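Local coordinates for probable fimbrial chaperone YadV (Escherichia coli K-12, PDB 5GHU), which probably acts as a periplasmic chaperone that folds and escorts pilin subunits for assembly of surface fimbriae, at residues T50-A55 / L72-S77. Sequence-based numbering, arbitrary orientation.
Sequences TVPFTA and LMYTAS
Phe-53 and Tyr-74 sit across from each other as a non-hydrogen-bonded pair at the open end of an antiparallel beta hairpin, strands 53-62 and 67-74, in the immunoglobulin-like PapD N-terminal domain. Their rings meet obliquely, planes at 58° and centroids 5.5 Å apart, with Tyr-74 CD1 over one face of the Phe-53 ring, offset toward its rim. With CG anti to the backbone N (chi1 177°), the Tyr-74 ring starts off beside its own carbonyl carbon, and its CE1 touches Pro-52 CG at 3.6 Å. On the same face of the sheet, Leu-72 CD2 packs against Ala-55 CB at 3.5 Å; on the other, the side chains of Thr-54 and Met-73 lie side by side, Thr-54 OG1 3.6 Å from Met-73 CB. These two residues also exchange two backbone hydrogen bonds, N to O in each direction. Pro-52, centre of an inverse gamma turn, adds a third: Thr-75 N reaches Pro-52 O at 2.7 Å from above the carbonyl plane. Past the strand end, Thr-75 OG1 and Ser-77 OG share a hydrogen bond of 3.2 Å. Beyond this shell, Tyr-12 and Phe-88 meet Phe-53 edge-to-face, while Tyr-122 meets the Tyr-74 ring. An alanine in place of Phe-53 would probably open a gap among these rings and leave Tyr-74 CD1 without the ring face it covers. Tyr-74 is anchored at two points, its backbone N bonded to Tyr-12 OH and its OH to Leu-80 N.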
loop_
_atom_site.group_PDB
_atom_site.type_symbol
_atom_site.label_atom_id
_atom_site.label_comp_id
_atom_site.label_asym_id
_atom_site.label_seq_id
_atom_site.Cartn_x
_atom_site.Cartn_y
_atom_site.Cartn_z
ATOM N N THR A 50 18.695 -8.461 -2.878
ATOM C CA THR A 50 17.269 -8.361 -3.166
ATOM C C THR A 50 16.574 -7.313 -2.283
ATOM O O THR A 50 16.449 -6.155 -2.685
ATOM C CB THR A 50 16.571 -9.719 -3.001
ATOM O OG1 THR A 50 17.010 -10.333 -1.786
ATOM C CG2 THR A 50 16.908 -10.627 -4.171
ATOM N N VAL A 51 16.096 -7.697 -1.101
ATOM C CA VAL A 51 15.506 -6.684 -0.216
ATOM C C VAL A 51 16.367 -6.491 1.014
ATOM O O VAL A 51 16.738 -7.451 1.673
ATOM C CB VAL A 51 14.060 -7.022 0.209
ATOM C CG1 VAL A 51 13.177 -7.155 -1.010
ATOM C CG2 VAL A 51 14.020 -8.277 1.044
ATOM N N PRO A 52 16.703 -5.230 1.325
ATOM C CA PRO A 52 17.655 -4.970 2.408
ATOM C C PRO A 52 16.955 -4.938 3.768
ATOM O O PRO A 52 17.105 -3.982 4.509
ATOM C CB PRO A 52 18.223 -3.587 2.058
ATOM C CG PRO A 52 17.060 -2.883 1.300
ATOM C CD PRO A 52 16.383 -4.025 0.529
ATOM N N PHE A 53 16.174 -5.966 4.070
ATOM C CA PHE A 53 15.490 -6.051 5.364
ATOM C C PHE A 53 15.589 -7.478 5.904
ATOM O O PHE A 53 15.750 -8.424 5.146
ATOM C CB PHE A 53 14.018 -5.682 5.254
ATOM C CG PHE A 53 13.760 -4.245 4.875
ATOM C CD1 PHE A 53 13.703 -3.884 3.541
ATOM C CD2 PHE A 53 13.592 -3.260 5.859
ATOM C CE1 PHE A 53 13.476 -2.559 3.164
ATOM C CE2 PHE A 53 13.355 -1.930 5.492
ATOM C CZ PHE A 53 13.287 -1.595 4.141
ATOM N N THR A 54 15.486 -7.623 7.212
ATOM C CA THR A 54 15.217 -8.922 7.823
ATOM C C THR A 54 13.878 -8.824 8.580
ATOM O O THR A 54 13.440 -7.726 8.937
ATOM C CB THR A 54 16.333 -9.355 8.778
ATOM O OG1 THR A 54 16.535 -8.364 9.781
ATOM C CG2 THR A 54 17.641 -9.547 8.028
ATOM N N ALA A 55 13.223 -9.966 8.764
ATOM C CA ALA A 55 11.984 -10.056 9.550
ATOM C C ALA A 55 12.190 -11.186 10.509
ATOM O O ALA A 55 12.414 -12.337 10.077
ATOM C CB ALA A 55 10.787 -10.313 8.648
ATOM N N LEU A 72 11.059 -5.899 12.100
ATOM C CA LEU A 72 11.523 -5.662 10.734
ATOM C C LEU A 72 12.723 -4.753 10.822
ATOM O O LEU A 72 12.688 -3.739 11.520
ATOM C CB LEU A 72 10.439 -5.027 9.876
ATOM C CG LEU A 72 9.118 -5.774 9.878
ATOM C CD1 LEU A 72 8.077 -4.904 9.099
ATOM C CD2 LEU A 72 9.265 -7.205 9.295
ATOM N N MET A 73 13.794 -5.111 10.132
ATOM C CA MET A 73 15.040 -4.384 10.309
ATOM C C MET A 73 15.736 -4.103 8.975
ATOM O O MET A 73 16.005 -5.024 8.212
ATOM C CB MET A 73 15.967 -5.160 11.225
ATOM C CG MET A 73 17.166 -4.366 11.555
ATOM S SD MET A 73 18.223 -5.153 12.786
ATOM C CE MET A 73 17.162 -5.382 14.191
ATOM N N TYR A 74 16.013 -2.833 8.682
ATOM C CA TYR A 74 16.752 -2.446 7.472
ATOM C C TYR A 74 18.229 -2.817 7.620
ATOM O O TYR A 74 18.829 -2.591 8.652
ATOM C CB TYR A 74 16.587 -0.945 7.204
ATOM C CG TYR A 74 17.356 -0.366 6.019
ATOM C CD1 TYR A 74 17.047 -0.727 4.715
ATOM C CD2 TYR A 74 18.359 0.587 6.218
ATOM C CE1 TYR A 74 17.752 -0.183 3.625
ATOM C CE2 TYR A 74 19.065 1.143 5.144
ATOM C CZ TYR A 74 18.747 0.768 3.848
ATOM O OH TYR A 74 19.448 1.321 2.784
ATOM N N THR A 75 18.794 -3.390 6.576
ATOM C CA THR A 75 20.156 -3.903 6.661
ATOM C C THR A 75 21.100 -3.070 5.811
ATOM O O THR A 75 22.311 -3.192 5.940
ATOM C CB THR A 75 20.232 -5.357 6.202
ATOM O OG1 THR A 75 19.915 -5.426 4.803
ATOM C CG2 THR A 75 19.284 -6.241 7.009
ATOM N N ALA A 76 20.554 -2.244 4.930
ATOM C CA ALA A 76 21.371 -1.457 3.997
ATOM C C ALA A 76 22.326 -2.335 3.202
ATOM O O ALA A 76 23.408 -1.892 2.814
ATOM C CB ALA A 76 22.153 -0.390 4.736
ATOM N N SER A 77 21.938 -3.581 2.959
ATOM C CA SER A 77 22.759 -4.441 2.116
ATOM C C SER A 77 22.766 -3.860 0.704
ATOM O O SER A 77 23.739 -3.993 -0.048
ATOM C CB SER A 77 22.237 -5.878 2.129
ATOM O OG SER A 77 20.855 -5.931 1.830
#